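Local atomic coordinates of acyl-coenzyme A oxidase 3 (Yarrowia lipolytica, PDB entry 5YS9), a protein that oxidizes acyl-CoA esters to trans-2-enoyl-CoA with bound FAD, passing the electrons to oxygen to give hydrogen peroxide in peroxisomal fatty acid beta-oxidation. Residues 113-116 with 117-120; 137-140 with 141-145; 441-444 with 445-449; 587-590 with 591-595; 606-609 with 610-613. One frame throughout, in Å; residues are numbered along the deposited sequence.

Contact 1: residues 113-116 with 117-120; sequences IVDM and GTRI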
loop_
_atom_site.group_PDB
_atom_site.type_symbol
_atom_site.label_atom_id
_atom_site.label_comp_id
_atom_site.label_asym_id
_atom_site.label_seq_id
_atom_site.Cartn_x
_atom_site.Cartn_y
_atom_site.Cartn_z
ATOM N N ILE A 113 -9.296 7.103 -14.668
ATOM C CA ILE A 113 -9.796 5.860 -14.078
ATOM C C ILE A 113 -9.047 4.618 -14.597
ATOM O O ILE A 113 -8.862 3.664 -13.866
ATOM C CB ILE A 113 -11.298 5.685 -14.342
ATOM C CG1 ILE A 113 -12.065 6.889 -13.770
ATOM C CG2 ILE A 113 -11.833 4.399 -13.704
ATOM C CD1 ILE A 113 -13.532 6.988 -14.197
ATOM N N VAL A 114 -8.608 4.645 -15.840
ATOM C CA VAL A 114 -7.837 3.534 -16.424
ATOM C C VAL A 114 -6.468 3.845 -17.017
ATOM O O VAL A 114 -5.666 2.939 -17.214
ATOM C CB VAL A 114 -8.655 2.833 -17.481
ATOM C CG1 VAL A 114 -9.778 2.076 -16.799
ATOM C CG2 VAL A 114 -9.208 3.810 -18.518
ATOM N N ASP A 115 -6.148 5.110 -17.249
ATOM C CA ASP A 115 -4.796 5.468 -17.725
ATOM C C ASP A 115 -4.289 6.702 -16.969
ATOM O O ASP A 115 -4.533 7.822 -17.337
ATOM C CB ASP A 115 -4.843 5.662 -19.263
ATOM C CG ASP A 115 -3.478 5.806 -19.871
ATOM O OD1 ASP A 115 -2.538 5.891 -19.064
ATOM O OD2 ASP A 115 -3.354 5.862 -21.128
ATOM N N MET A 116 -3.609 6.487 -15.868
ATOM C CA MET A 116 -3.103 7.618 -15.108
ATOM C C MET A 116 -1.795 8.178 -15.685
ATOM O O MET A 116 -1.361 9.206 -15.264
ATOM C CB MET A 116 -2.918 7.221 -13.669
ATOM C CG MET A 116 -4.184 6.696 -13.009
ATOM S SD MET A 116 -4.069 6.424 -11.216
ATOM C CE MET A 116 -4.730 4.757 -11.190
ATOM N N GLY A 117 -1.164 7.495 -16.638
ATOM C CA GLY A 117 0.051 7.965 -17.241
ATOM C C GLY A 117 -0.210 8.984 -18.323
ATOM O O GLY A 117 0.331 10.078 -18.294
ATOM N N THR A 118 -1.037 8.631 -19.291
ATOM C CA THR A 118 -1.250 9.500 -20.444
ATOM C C THR A 118 -1.801 10.863 -20.028
ATOM O O THR A 118 -1.304 11.913 -20.422
ATOM C CB THR A 118 -2.172 8.824 -21.456
ATOM O OG1 THR A 118 -1.478 7.730 -22.070
ATOM C CG2 THR A 118 -2.580 9.812 -22.556
ATOM N N ARG A 119 -2.828 10.830 -19.201
ATOM C CA ARG A 119 -3.409 12.041 -18.617
ATOM C C ARG A 119 -2.345 13.020 -18.096
ATOM O O ARG A 119 -2.448 14.209 -18.336
ATOM C CB ARG A 119 -4.346 11.617 -17.481
ATOM C CG ARG A 119 -4.934 12.753 -16.715
ATOM C CD ARG A 119 -5.647 12.336 -15.457
ATOM N NE ARG A 119 -6.183 13.580 -14.914
ATOM C CZ ARG A 119 -6.818 13.737 -13.757
ATOM N NH1 ARG A 119 -7.047 12.701 -12.980
ATOM N NH2 ARG A 119 -7.215 14.967 -13.373
ATOM N N ILE A 120 -1.319 12.527 -17.399
ATOM C CA ILE A 120 -0.325 13.412 -16.801
ATOM C C ILE A 120 0.687 13.819 -17.822
ATOM O O ILE A 120 1.132 14.967 -17.816
ATOM C CB ILE A 120 0.419 12.794 -15.587
ATOM C CG1 ILE A 120 -0.576 12.298 -14.555
ATOM C CG2 ILE A 120 1.314 13.827 -14.916
ATOM C CD1 ILE A 120 -1.561 13.373 -14.130
#
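Asp115 and Thr118 meet at the start of helix 116-136, where Asp115 serves as the N-cap. The first turn of a helix has backbone N-H groups with no preceding carbonyl to receive them, and a short carboxylate placed just before it can fill that need.

The backbone bonds of the cap fall on one oxygen. Asp115 OD1 takes the N-H of Thr118 at 3.1 Å along an almost perfectly straight line, 179° at the hydrogen, although the donor stands well above the carboxylate plane. The N-H of Gly117 adds a weak, more bent bond to the same atom. Asp115 carries its carboxylate forward to these amides because chi1 is near 180° (-171°), with CG opposite the backbone N.

A side-chain bond uses the other oxygen: the hydroxyl of Thr118 donates to Asp115 OD2 at 2.8 Å, on the syn side and out of the carboxylate plane. Threonine suits this place because its short, branched side chain keeps OG1 close to the backbone. Arg88, from helix 78-92, forms a salt bridge with the same OD2, so OD1 takes the two amides while OD2 is shared by hydroxyl and guanidinium; the positive charge and the helix N-terminus would both be expected to stabilise the buried anion.

The remaining touches are van der Waals contacts along the turn. Arg119 lays its CB near Asp115 O, while its extended chain carries the guanidinium to a salt bridge with Asp312 of helix 300-330. Ile120, whose side chain is about 6 Å from FAD, brings CG1 to 3.3 Å from Met116 O.

Contact 2: residues 137-140 with 141-145; sequences GTKE and QYDYW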
loop_
_atom_site.group_PDB
_atom_site.type_symbol
_atom_site.label_atom_id
_atom_site.label_comp_id
_atom_site.label_asym_id
_atom_site.label_seq_id
_atom_site.Cartn_x
_atom_site.Cartn_y
_atom_site.Cartn_z
ATOM N N GLY A 137 1.575 35.288 -16.783
ATOM C CA GLY A 137 2.028 36.160 -17.836
ATOM C C GLY A 137 1.018 37.278 -18.056
ATOM O O GLY A 137 -0.168 37.148 -17.721
ATOM N N THR A 138 1.504 38.376 -18.626
ATOM C CA THR A 138 0.629 39.412 -19.133
ATOM C C THR A 138 -0.102 38.848 -20.337
ATOM O O THR A 138 0.301 37.810 -20.868
ATOM C CB THR A 138 1.402 40.682 -19.525
ATOM O OG1 THR A 138 2.158 40.453 -20.712
ATOM C CG2 THR A 138 2.343 41.101 -18.377
ATOM N N LYS A 139 -1.165 39.529 -20.758
ATOM C CA LYS A 139 -1.911 39.133 -21.944
ATOM C C LYS A 139 -1.003 39.050 -23.185
ATOM O O LYS A 139 -1.183 38.173 -24.043
ATOM C CB LYS A 139 -3.045 40.114 -22.189
ATOM C CG LYS A 139 -4.017 39.757 -23.308
ATOM C CD LYS A 139 -4.331 40.968 -24.194
ATOM C CE LYS A 139 -5.288 40.613 -25.324
ATOM N NZ LYS A 139 -5.568 41.790 -26.206
ATOM N N GLU A 140 -0.013 39.929 -23.280
ATOM C CA GLU A 140 0.815 39.989 -24.481
ATOM C C GLU A 140 1.793 38.802 -24.505
ATOM O O GLU A 140 2.073 38.266 -25.578
ATOM C CB GLU A 140 1.604 41.299 -24.591
ATOM C CG GLU A 140 0.754 42.546 -24.507
ATOM C CD GLU A 140 0.381 42.895 -23.070
ATOM O OE1 GLU A 140 1.269 42.768 -22.153
ATOM O OE2 GLU A 140 -0.812 43.263 -22.876
ATOM N N GLN A 141 2.291 38.418 -23.320
ATOM C CA GLN A 141 3.161 37.249 -23.153
ATOM C C GLN A 141 2.428 35.952 -23.475
ATOM O O GLN A 141 2.915 35.171 -24.281
ATOM C CB GLN A 141 3.751 37.202 -21.736
ATOM C CG GLN A 141 4.784 38.300 -21.536
ATOM C CD GLN A 141 5.328 38.338 -20.144
ATOM O OE1 GLN A 141 4.585 38.153 -19.153
ATOM N NE2 GLN A 141 6.651 38.576 -20.045
ATOM N N TYR A 142 1.264 35.738 -22.860
ATOM C CA TYR A 142 0.358 34.631 -23.242
ATOM C C TYR A 142 0.174 34.547 -24.765
ATOM O O TYR A 142 0.454 33.517 -25.359
ATOM C CB TYR A 142 -1.027 34.775 -22.550
ATOM C CG TYR A 142 -1.981 33.625 -22.799
ATOM C CD1 TYR A 142 -1.807 32.436 -22.124
ATOM C CD2 TYR A 142 -3.036 33.720 -23.715
ATOM C CE1 TYR A 142 -2.646 31.359 -22.330
ATOM C CE2 TYR A 142 -3.898 32.645 -23.925
ATOM C CZ TYR A 142 -3.677 31.453 -23.221
ATOM O OH TYR A 142 -4.454 30.317 -23.344
ATOM N N ASP A 143 -0.246 35.642 -25.389
ATOM C CA ASP A 143 -0.580 35.647 -26.819
ATOM C C ASP A 143 0.632 35.271 -27.646
ATOM O O ASP A 143 0.494 34.577 -28.669
ATOM C CB ASP A 143 -1.113 37.022 -27.292
ATOM C CG ASP A 143 -2.524 37.377 -26.741
ATOM O OD1 ASP A 143 -3.242 36.499 -26.195
ATOM O OD2 ASP A 143 -2.906 38.574 -26.865
ATOM N N TYR A 144 1.815 35.724 -27.206
ATOM C CA TYR A 144 3.069 35.392 -27.898
ATOM C C TYR A 144 3.362 33.881 -27.926
ATOM O O TYR A 144 3.623 33.314 -28.982
ATOM C CB TYR A 144 4.240 36.109 -27.264
ATOM C CG TYR A 144 5.595 35.737 -27.851
ATOM C CD1 TYR A 144 6.024 36.302 -29.052
ATOM C CD2 TYR A 144 6.463 34.827 -27.185
ATOM C CE1 TYR A 144 7.259 35.990 -29.588
ATOM C CE2 TYR A 144 7.716 34.508 -27.716
ATOM C CZ TYR A 144 8.103 35.100 -28.907
ATOM O OH TYR A 144 9.305 34.848 -29.444
ATOM N N TRP A 145 3.297 33.249 -26.757
ATOM C CA TRP A 145 3.529 31.814 -26.644
ATOM C C TRP A 145 2.476 31.015 -27.426
ATOM O O TRP A 145 2.842 30.028 -28.094
ATOM C CB TRP A 145 3.672 31.374 -25.170
ATOM C CG TRP A 145 4.848 32.031 -24.501
ATOM C CD1 TRP A 145 4.799 32.939 -23.506
ATOM C CD2 TRP A 145 6.242 31.867 -24.828
ATOM N NE1 TRP A 145 6.058 33.355 -23.176
ATOM C CE2 TRP A 145 6.969 32.713 -23.971
ATOM C CE3 TRP A 145 6.945 31.094 -25.767
ATOM C CZ2 TRP A 145 8.376 32.793 -24.001
ATOM C CZ3 TRP A 145 8.361 31.182 -25.806
ATOM C CH2 TRP A 145 9.047 32.027 -24.947
#
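Thr138 turns its hydroxyl between the backbone N and the carbonyl carbon (chi1 72°), while Gln141 swings CG beside its own N (chi1 -71°) and extends beyond it, which sends the amide back to the residue before the helix. Each side chain thereby reaches the other's backbone N-H. Thr138 N donates to Gln141 OE1 at 3.1 Å, in the carbonyl plane and on a lone pair. In return, Gln141 N gives a weak bond to Thr138 OG1 at 3.3 Å.

The threonine hydroxyl donates its own proton to Glu140 OE1, 2.9 Å from OG1, so it receives from the backbone and gives to a carboxylate. Threonine suits the position because its oxygen can do both. Glutamine is long enough to return to Thr138 and still serve a second group: OE1 also accepts from Met278 N, and NE2 donates to Met276 O, fixing the amide's rotation and tying the helix start to a neighbouring loop.

Beside the cap, toward solvent, Lys139 reaches the side chain of Asp143 one turn later. Lys139 CE comes within 3.5 Å of Asp143 OD2, but NZ stays 4.2 Å from that oxygen, probably a mild attraction, short of a salt bridge. Ordinary helical bonding takes over with Tyr142 N donating to Thr138 O at 3.0 Å.

The reciprocal pairing of Thr138 and Gln141 is a capping box, here opening helix 139-147 just after helix 116-136.

Contact 3: residues 441-444 with 445-449; sequences FGQA and YADWV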
loop_
_atom_site.group_PDB
_atom_site.type_symbol
_atom_site.label_atom_id
_atom_site.label_comp_id
_atom_site.label_asym_id
_atom_site.label_seq_id
_atom_site.Cartn_x
_atom_site.Cartn_y
_atom_site.Cartn_z
ATOM N N PHE A 441 -5.461 -4.012 -9.571
ATOM C CA PHE A 441 -5.011 -3.518 -8.266
ATOM C C PHE A 441 -3.543 -3.065 -8.239
ATOM O O PHE A 441 -3.237 -1.985 -7.748
ATOM C CB PHE A 441 -5.241 -4.562 -7.188
ATOM C CG PHE A 441 -6.677 -5.015 -7.056
ATOM C CD1 PHE A 441 -7.619 -4.207 -6.439
ATOM C CD2 PHE A 441 -7.078 -6.267 -7.525
ATOM C CE1 PHE A 441 -8.925 -4.612 -6.327
ATOM C CE2 PHE A 441 -8.397 -6.690 -7.397
ATOM C CZ PHE A 441 -9.310 -5.858 -6.791
ATOM N N GLY A 442 -2.640 -3.874 -8.773
ATOM C CA GLY A 442 -1.177 -3.656 -8.679
ATOM C C GLY A 442 -0.802 -2.368 -9.362
ATOM O O GLY A 442 -0.202 -1.458 -8.736
ATOM N N GLN A 443 -1.217 -2.256 -10.620
ATOM C CA GLN A 443 -0.891 -1.096 -11.438
ATOM C C GLN A 443 -1.601 0.204 -10.931
ATOM O O GLN A 443 -0.976 1.294 -10.752
ATOM C CB GLN A 443 -1.157 -1.332 -12.941
ATOM C CG GLN A 443 -0.304 -0.425 -13.838
ATOM C CD GLN A 443 1.248 -0.452 -13.534
ATOM O OE1 GLN A 443 1.780 0.511 -12.941
ATOM N NE2 GLN A 443 1.957 -1.498 -13.962
ATOM N N ALA A 444 -2.887 0.094 -10.658
ATOM C CA ALA A 444 -3.587 1.205 -10.059
ATOM C C ALA A 444 -2.925 1.699 -8.725
ATOM O O ALA A 444 -2.775 2.883 -8.517
ATOM C CB ALA A 444 -5.000 0.781 -9.835
ATOM N N TYR A 445 -2.534 0.798 -7.846
ATOM C CA TYR A 445 -1.931 1.230 -6.602
ATOM C C TYR A 445 -0.607 1.976 -6.800
ATOM O O TYR A 445 -0.371 3.020 -6.231
ATOM C CB TYR A 445 -1.742 0.039 -5.673
ATOM C CG TYR A 445 -1.260 0.440 -4.327
ATOM C CD1 TYR A 445 -2.133 0.898 -3.368
ATOM C CD2 TYR A 445 0.079 0.406 -4.022
ATOM C CE1 TYR A 445 -1.686 1.294 -2.136
ATOM C CE2 TYR A 445 0.537 0.802 -2.796
ATOM C CZ TYR A 445 -0.354 1.252 -1.861
ATOM O OH TYR A 445 0.101 1.649 -0.640
ATOM N N ALA A 446 0.228 1.426 -7.650
ATOM C CA ALA A 446 1.502 2.022 -8.048
ATOM C C ALA A 446 1.311 3.338 -8.729
ATOM O O ALA A 446 2.091 4.238 -8.523
ATOM C CB ALA A 446 2.243 1.081 -8.996
ATOM N N ASP A 447 0.346 3.432 -9.627
ATOM C CA ASP A 447 0.023 4.699 -10.266
ATOM C C ASP A 447 -0.588 5.752 -9.341
ATOM O O ASP A 447 -0.278 6.920 -9.436
ATOM C CB ASP A 447 -0.872 4.486 -11.483
ATOM C CG ASP A 447 -0.167 3.800 -12.621
ATOM O OD1 ASP A 447 1.048 3.634 -12.575
ATOM O OD2 ASP A 447 -0.836 3.411 -13.576
ATOM N N TRP A 448 -1.493 5.333 -8.472
ATOM C CA TRP A 448 -2.199 6.267 -7.602
ATOM C C TRP A 448 -1.340 7.003 -6.591
ATOM O O TRP A 448 -1.561 8.156 -6.308
ATOM C CB TRP A 448 -3.376 5.607 -6.881
ATOM C CG TRP A 448 -4.088 6.579 -5.983
ATOM C CD1 TRP A 448 -3.945 6.694 -4.653
ATOM C CD2 TRP A 448 -4.955 7.630 -6.384
ATOM N NE1 TRP A 448 -4.693 7.719 -4.184
ATOM C CE2 TRP A 448 -5.332 8.315 -5.232
ATOM C CE3 TRP A 448 -5.474 8.038 -7.606
ATOM C CZ2 TRP A 448 -6.204 9.381 -5.260
ATOM C CZ3 TRP A 448 -6.337 9.093 -7.630
ATOM C CH2 TRP A 448 -6.690 9.757 -6.474
ATOM N N VAL A 449 -0.389 6.299 -6.029
ATOM C CA VAL A 449 0.243 6.644 -4.784
ATOM C C VAL A 449 0.984 7.992 -4.797
ATOM O O VAL A 449 1.107 8.641 -3.779
ATOM C CB VAL A 449 1.051 5.433 -4.285
ATOM C CG1 VAL A 449 2.532 5.683 -4.175
ATOM C CG2 VAL A 449 0.446 4.860 -3.029
#
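Gln443 O and Asp447 N make one of the shortest bonds of this helical turn, 2.8 Å, with the N-H nearly in line with the carbonyl. Asp447 also folds its side chain back over that carbonyl: a chi1 of -69° brings the carboxyl carbon CG to 3.2 Å from Gln443 O. Gln443, bent at chi2, adds its CG at 3.9 Å from Asp447 OD2. Asp447 OD1 has a definite partner in the backbone N-H of Arg256, which links the helix to a loop.

Trp448 N donates to Ala444 O at 2.8 Å, and Tyr445 N to Phe441 O at 2.9 Å, completing regular turns. Ala444 is small enough to let the helix lie close to Phe320 of helix 300-330. Trp448 projects from the following turn towards helices 300-330 and 391-428, its indole N-H bonded to Thr416 O. Val449 CG2 rests 3.9 Å above one face of the Tyr445 ring, towards its rim.

Tyr445 suits a subunit boundary: its ring meets Tyr445 of the second subunit with planes about 15° apart, and its hydroxyl bonds to Asp424 of that subunit.

Tyr445 and Trp448 thus combine packing with one polar bond each, the first across the subunit boundary and the second to helix 391-428. The Asp447 carboxylate, about 9 Å from FAD, receives a backbone N-H that probably helps to stabilise its negative charge.

Contact 4: residues 587-590 with 591-595; sequences NLFT and LWSIE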
loop_
_atom_site.group_PDB
_atom_site.type_symbol
_atom_site.label_atom_id
_atom_site.label_comp_id
_atom_site.label_asym_id
_atom_site.label_seq_id
_atom_site.Cartn_x
_atom_site.Cartn_y
_atom_site.Cartn_z
ATOM N N ASN A 587 -24.912 6.843 7.455
ATOM C CA ASN A 587 -24.843 6.346 8.848
ATOM C C ASN A 587 -23.772 5.334 9.050
ATOM O O ASN A 587 -23.108 5.379 10.074
ATOM C CB ASN A 587 -26.181 5.773 9.319
ATOM C CG ASN A 587 -27.195 6.856 9.642
ATOM O OD1 ASN A 587 -27.010 8.041 9.327
ATOM N ND2 ASN A 587 -28.252 6.456 10.301
ATOM N N LEU A 588 -23.586 4.444 8.067
ATOM C CA LEU A 588 -22.509 3.428 8.124
ATOM C C LEU A 588 -21.173 4.138 8.112
ATOM O O LEU A 588 -20.352 3.922 8.997
ATOM C CB LEU A 588 -22.609 2.421 6.975
ATOM C CG LEU A 588 -21.586 1.276 6.937
ATOM C CD1 LEU A 588 -21.418 0.511 8.282
ATOM C CD2 LEU A 588 -21.960 0.322 5.818
ATOM N N PHE A 589 -20.985 5.058 7.164
ATOM C CA PHE A 589 -19.763 5.838 7.150
ATOM C C PHE A 589 -19.487 6.421 8.540
ATOM O O PHE A 589 -18.417 6.196 9.133
ATOM C CB PHE A 589 -19.809 6.940 6.082
ATOM C CG PHE A 589 -18.601 7.814 6.081
ATOM C CD1 PHE A 589 -17.344 7.278 5.800
ATOM C CD2 PHE A 589 -18.691 9.164 6.429
ATOM C CE1 PHE A 589 -16.200 8.087 5.849
ATOM C CE2 PHE A 589 -17.554 9.974 6.454
ATOM C CZ PHE A 589 -16.314 9.437 6.153
ATOM N N THR A 590 -20.484 7.116 9.064
ATOM C CA THR A 590 -20.289 7.972 10.184
ATOM C C THR A 590 -20.090 7.152 11.469
ATOM O O THR A 590 -19.208 7.469 12.299
ATOM C CB THR A 590 -21.448 8.990 10.298
ATOM O OG1 THR A 590 -21.476 9.854 9.147
ATOM C CG2 THR A 590 -21.292 9.838 11.542
ATOM N N LEU A 591 -20.894 6.099 11.627
ATOM C CA LEU A 591 -20.786 5.238 12.800
ATOM C C LEU A 591 -19.539 4.358 12.768
ATOM O O LEU A 591 -18.962 4.028 13.807
ATOM C CB LEU A 591 -22.033 4.401 12.904
ATOM C CG LEU A 591 -23.267 5.259 13.276
ATOM C CD1 LEU A 591 -24.553 4.610 12.842
ATOM C CD2 LEU A 591 -23.293 5.507 14.784
ATOM N N TRP A 592 -19.143 3.952 11.562
ATOM C CA TRP A 592 -17.929 3.190 11.383
ATOM C C TRP A 592 -16.737 4.084 11.813
ATOM O O TRP A 592 -15.892 3.657 12.618
ATOM C CB TRP A 592 -17.826 2.650 9.929
ATOM C CG TRP A 592 -16.499 2.108 9.595
ATOM C CD1 TRP A 592 -15.975 0.922 9.998
ATOM C CD2 TRP A 592 -15.505 2.748 8.812
ATOM N NE1 TRP A 592 -14.726 0.773 9.515
ATOM C CE2 TRP A 592 -14.390 1.877 8.779
ATOM C CE3 TRP A 592 -15.431 3.985 8.154
ATOM C CZ2 TRP A 592 -13.193 2.191 8.097
ATOM C CZ3 TRP A 592 -14.224 4.312 7.480
ATOM C CH2 TRP A 592 -13.122 3.406 7.459
ATOM N N SER A 593 -16.735 5.332 11.323
ATOM C CA SER A 593 -15.705 6.311 11.658
ATOM C C SER A 593 -15.578 6.555 13.150
ATOM O O SER A 593 -14.469 6.759 13.645
ATOM C CB SER A 593 -16.002 7.645 10.994
ATOM O OG SER A 593 -16.036 7.526 9.601
ATOM N N ILE A 594 -16.707 6.586 13.839
ATOM C CA ILE A 594 -16.752 6.685 15.283
ATOM C C ILE A 594 -16.138 5.455 15.922
ATOM O O ILE A 594 -15.388 5.550 16.865
ATOM C CB ILE A 594 -18.205 6.871 15.762
ATOM C CG1 ILE A 594 -18.712 8.254 15.369
ATOM C CG2 ILE A 594 -18.334 6.680 17.263
ATOM C CD1 ILE A 594 -20.199 8.444 15.499
ATOM N N GLU A 595 -16.465 4.296 15.385
ATOM C CA GLU A 595 -15.946 3.041 15.881
ATOM C C GLU A 595 -14.440 2.896 15.716
ATOM O O GLU A 595 -13.772 2.352 16.572
ATOM C CB GLU A 595 -16.676 1.890 15.219
ATOM C CG GLU A 595 -16.278 0.536 15.739
ATOM C CD GLU A 595 -16.923 -0.565 14.963
ATOM O OE1 GLU A 595 -16.805 -0.559 13.734
ATOM O OE2 GLU A 595 -17.557 -1.425 15.575
#
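Phe589 and Ser593 form the tight part of this contact, one turn apart on helix 579-596. Phe589 O is gripped twice by the same residue: Ser593 N donates at 2.9 Å and Ser593 OG at 2.8 Å, the hydroxyl coming from above the carbonyl plane. A chi1 of -60° points OG of the serine away from its own carbonyl carbon and back toward the preceding turn, where its hydroxyl proton is satisfied inside the protein. The same OG lies 3.8 Å above one face of the Phe589 ring, off towards its rim, and accepts from Arg559 NE.

Leu591 is equally close to the backbone, its CD1 lying 3.2 Å from Asn587 O, while its N-H donates to that oxygen. CB, CG and CD1 thus lie along the carbonyl of the previous turn.

The aromatic pair is looser. Phe589 CD1 and Trp592 CE3 are 4.5 Å apart, meeting obliquely, although the edge of the indole lies near Phe589 O. Leu588 CD1 likewise only grazes Trp592 CB at 4.5 Å. Trp592 is partly exposed, whereas the other residues here are buried.

Those wider spacings go with side chains that fan out to different partners. Phe589 and Trp592 face helix 349-385, where Phe361 meets the Phe589 ring edge-to-face; Thr590 packs on helix 547-573, Ile594 on helix 507-534, and Leu588 with Leu591 on helix 609-628. Helix 579-596 is thus packed among four others.

Contact 5: residues 606-609 with 610-613; sequences FLQP and KDID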
loop_
_atom_site.group_PDB
_atom_site.type_symbol
_atom_site.label_atom_id
_atom_site.label_comp_id
_atom_site.label_asym_id
_atom_site.label_seq_id
_atom_site.Cartn_x
_atom_site.Cartn_y
_atom_site.Cartn_z
ATOM N N PHE A 606 -18.381 12.376 25.396
ATOM C CA PHE A 606 -19.629 12.285 24.647
ATOM C C PHE A 606 -20.294 10.896 24.755
ATOM O O PHE A 606 -21.521 10.783 24.796
ATOM C CB PHE A 606 -19.385 12.596 23.182
ATOM C CG PHE A 606 -20.644 12.892 22.402
ATOM C CD1 PHE A 606 -21.220 14.152 22.435
ATOM C CD2 PHE A 606 -21.262 11.905 21.646
ATOM C CE1 PHE A 606 -22.360 14.425 21.713
ATOM C CE2 PHE A 606 -22.414 12.173 20.929
ATOM C CZ PHE A 606 -22.967 13.428 20.958
ATOM N N LEU A 607 -19.469 9.863 24.777
ATOM C CA LEU A 607 -19.905 8.482 24.916
ATOM C C LEU A 607 -19.243 7.865 26.157
ATOM O O LEU A 607 -18.193 8.305 26.598
ATOM C CB LEU A 607 -19.466 7.678 23.690
ATOM C CG LEU A 607 -19.965 8.020 22.276
ATOM C CD1 LEU A 607 -19.589 6.915 21.291
ATOM C CD2 LEU A 607 -21.461 8.257 22.202
ATOM N N GLN A 608 -19.872 6.845 26.716
ATOM C CA GLN A 608 -19.274 6.061 27.794
ATOM C C GLN A 608 -19.020 4.637 27.246
ATOM O O GLN A 608 -19.507 4.298 26.146
ATOM C CB GLN A 608 -20.210 6.044 29.017
ATOM C CG GLN A 608 -20.610 7.417 29.588
ATOM C CD GLN A 608 -22.117 7.488 29.853
ATOM O OE1 GLN A 608 -22.936 7.609 28.921
ATOM N NE2 GLN A 608 -22.491 7.368 31.115
ATOM N N PRO A 609 -18.245 3.807 27.989
ATOM C CA PRO A 609 -17.961 2.421 27.601
ATOM C C PRO A 609 -19.143 1.647 27.013
ATOM O O PRO A 609 -18.981 0.957 26.014
ATOM C CB PRO A 609 -17.508 1.811 28.910
ATOM C CG PRO A 609 -16.715 2.937 29.534
ATOM C CD PRO A 609 -17.412 4.206 29.150
ATOM N N LYS A 610 -20.328 1.800 27.589
ATOM C CA LYS A 610 -21.501 1.095 27.091
ATOM C C LYS A 610 -21.947 1.626 25.709
ATOM O O LYS A 610 -22.550 0.889 24.939
ATOM C CB LYS A 610 -22.661 1.181 28.105
ATOM C CG LYS A 610 -23.585 -0.041 28.138
ATOM C CD LYS A 610 -25.041 0.307 28.494
ATOM C CE LYS A 610 -25.660 -0.640 29.527
ATOM N NZ LYS A 610 -25.417 -0.161 30.924
ATOM N N ASP A 611 -21.671 2.886 25.385
ATOM C CA ASP A 611 -22.128 3.452 24.104
ATOM C C ASP A 611 -21.335 2.973 22.883
ATOM O O ASP A 611 -21.854 2.967 21.772
ATOM C CB ASP A 611 -22.114 4.972 24.162
ATOM C CG ASP A 611 -23.065 5.542 25.217
ATOM O OD1 ASP A 611 -24.203 5.043 25.339
ATOM O OD2 ASP A 611 -22.660 6.509 25.919
ATOM N N ILE A 612 -20.096 2.557 23.104
ATOM C CA ILE A 612 -19.254 1.962 22.076
ATOM C C ILE A 612 -19.806 0.617 21.643
ATOM O O ILE A 612 -19.815 0.318 20.447
ATOM C CB ILE A 612 -17.798 1.708 22.583
ATOM C CG1 ILE A 612 -17.148 2.994 23.115
ATOM C CG2 ILE A 612 -16.924 1.079 21.491
ATOM C CD1 ILE A 612 -17.302 4.176 22.195
ATOM N N ASP A 613 -20.221 -0.206 22.610
ATOM C CA ASP A 613 -20.921 -1.471 22.303
ATOM C C ASP A 613 -22.076 -1.206 21.366
ATOM O O ASP A 613 -22.220 -1.909 20.376
ATOM C CB ASP A 613 -21.479 -2.177 23.548
ATOM C CG ASP A 613 -20.399 -2.674 24.482
ATOM O OD1 ASP A 613 -19.275 -2.130 24.449
ATOM O OD2 ASP A 613 -20.679 -3.608 25.266
#
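Asp611 turns its carboxylate back to the backbone N-H of Gln608, which meets OD2 on the anti side, 27° out of the carboxylate plane. The nearby amide of Gln608 is not parallel to it: the two flat groups stand 56° apart and cross at a slant. The bond from Gln608 N to Asp611 OD2 is 2.9 Å and nearly straight. The carboxylate gets there because chi1 of Asp611 (-62°) sets CG opposite the carbonyl carbon, and aspartate is short enough to close this small ring.

A second bond runs the other way, Asp611 N to Gln608 O at 2.7 Å, with the donor well above the carbonyl plane. Side chain and backbone of one residue therefore hold both polar atoms of Gln608's main chain at the start of helix 609-628. Between them Pro609 suits the first turn, since its ring restricts phi to values that suit a helix and it has no N-H there to satisfy.

Next to these polar bonds lies an apolar contact. Leu607 CB meets Asp611 CB at 3.8 Å, and Leu607 CD1 touches Ile612 CD1 at 3.7 Å, the two chains crossing at about a right angle. Leu607 is buried, while Asp613 forms a salt bridge with Arg603 of the second subunit.

The Asp611 carboxylate would probably be steadied by the helix N-terminus, and the apolar Leu607 and Ile612 pack the turn against helix 598-604, Leu607 on Phe601 and Ile612 on Ser598 and Leu602.

Contacts 1 and 3 come from distant parts of the chain yet touch, with centres 11 Å apart: Met116 SD packs 3.7 Å from Asp447 CB. They lie nearest FAD, the side chains of Ile120 and Asp447 being about 6 and 9 Å from it. Contacts 3, 4 and 5 also reach the second subunit. Contacts 4 and 5 form another pair, centres 14 Å apart, where Ile594 CG2 meets Leu607 CD1 at 4.2 Å within the C-terminal helices. Contact 2 is remote: its centre is 30 Å from that of contact 1, though their helices follow each other, and 62 Å from contact 5, on the opposite side of the chain's centre.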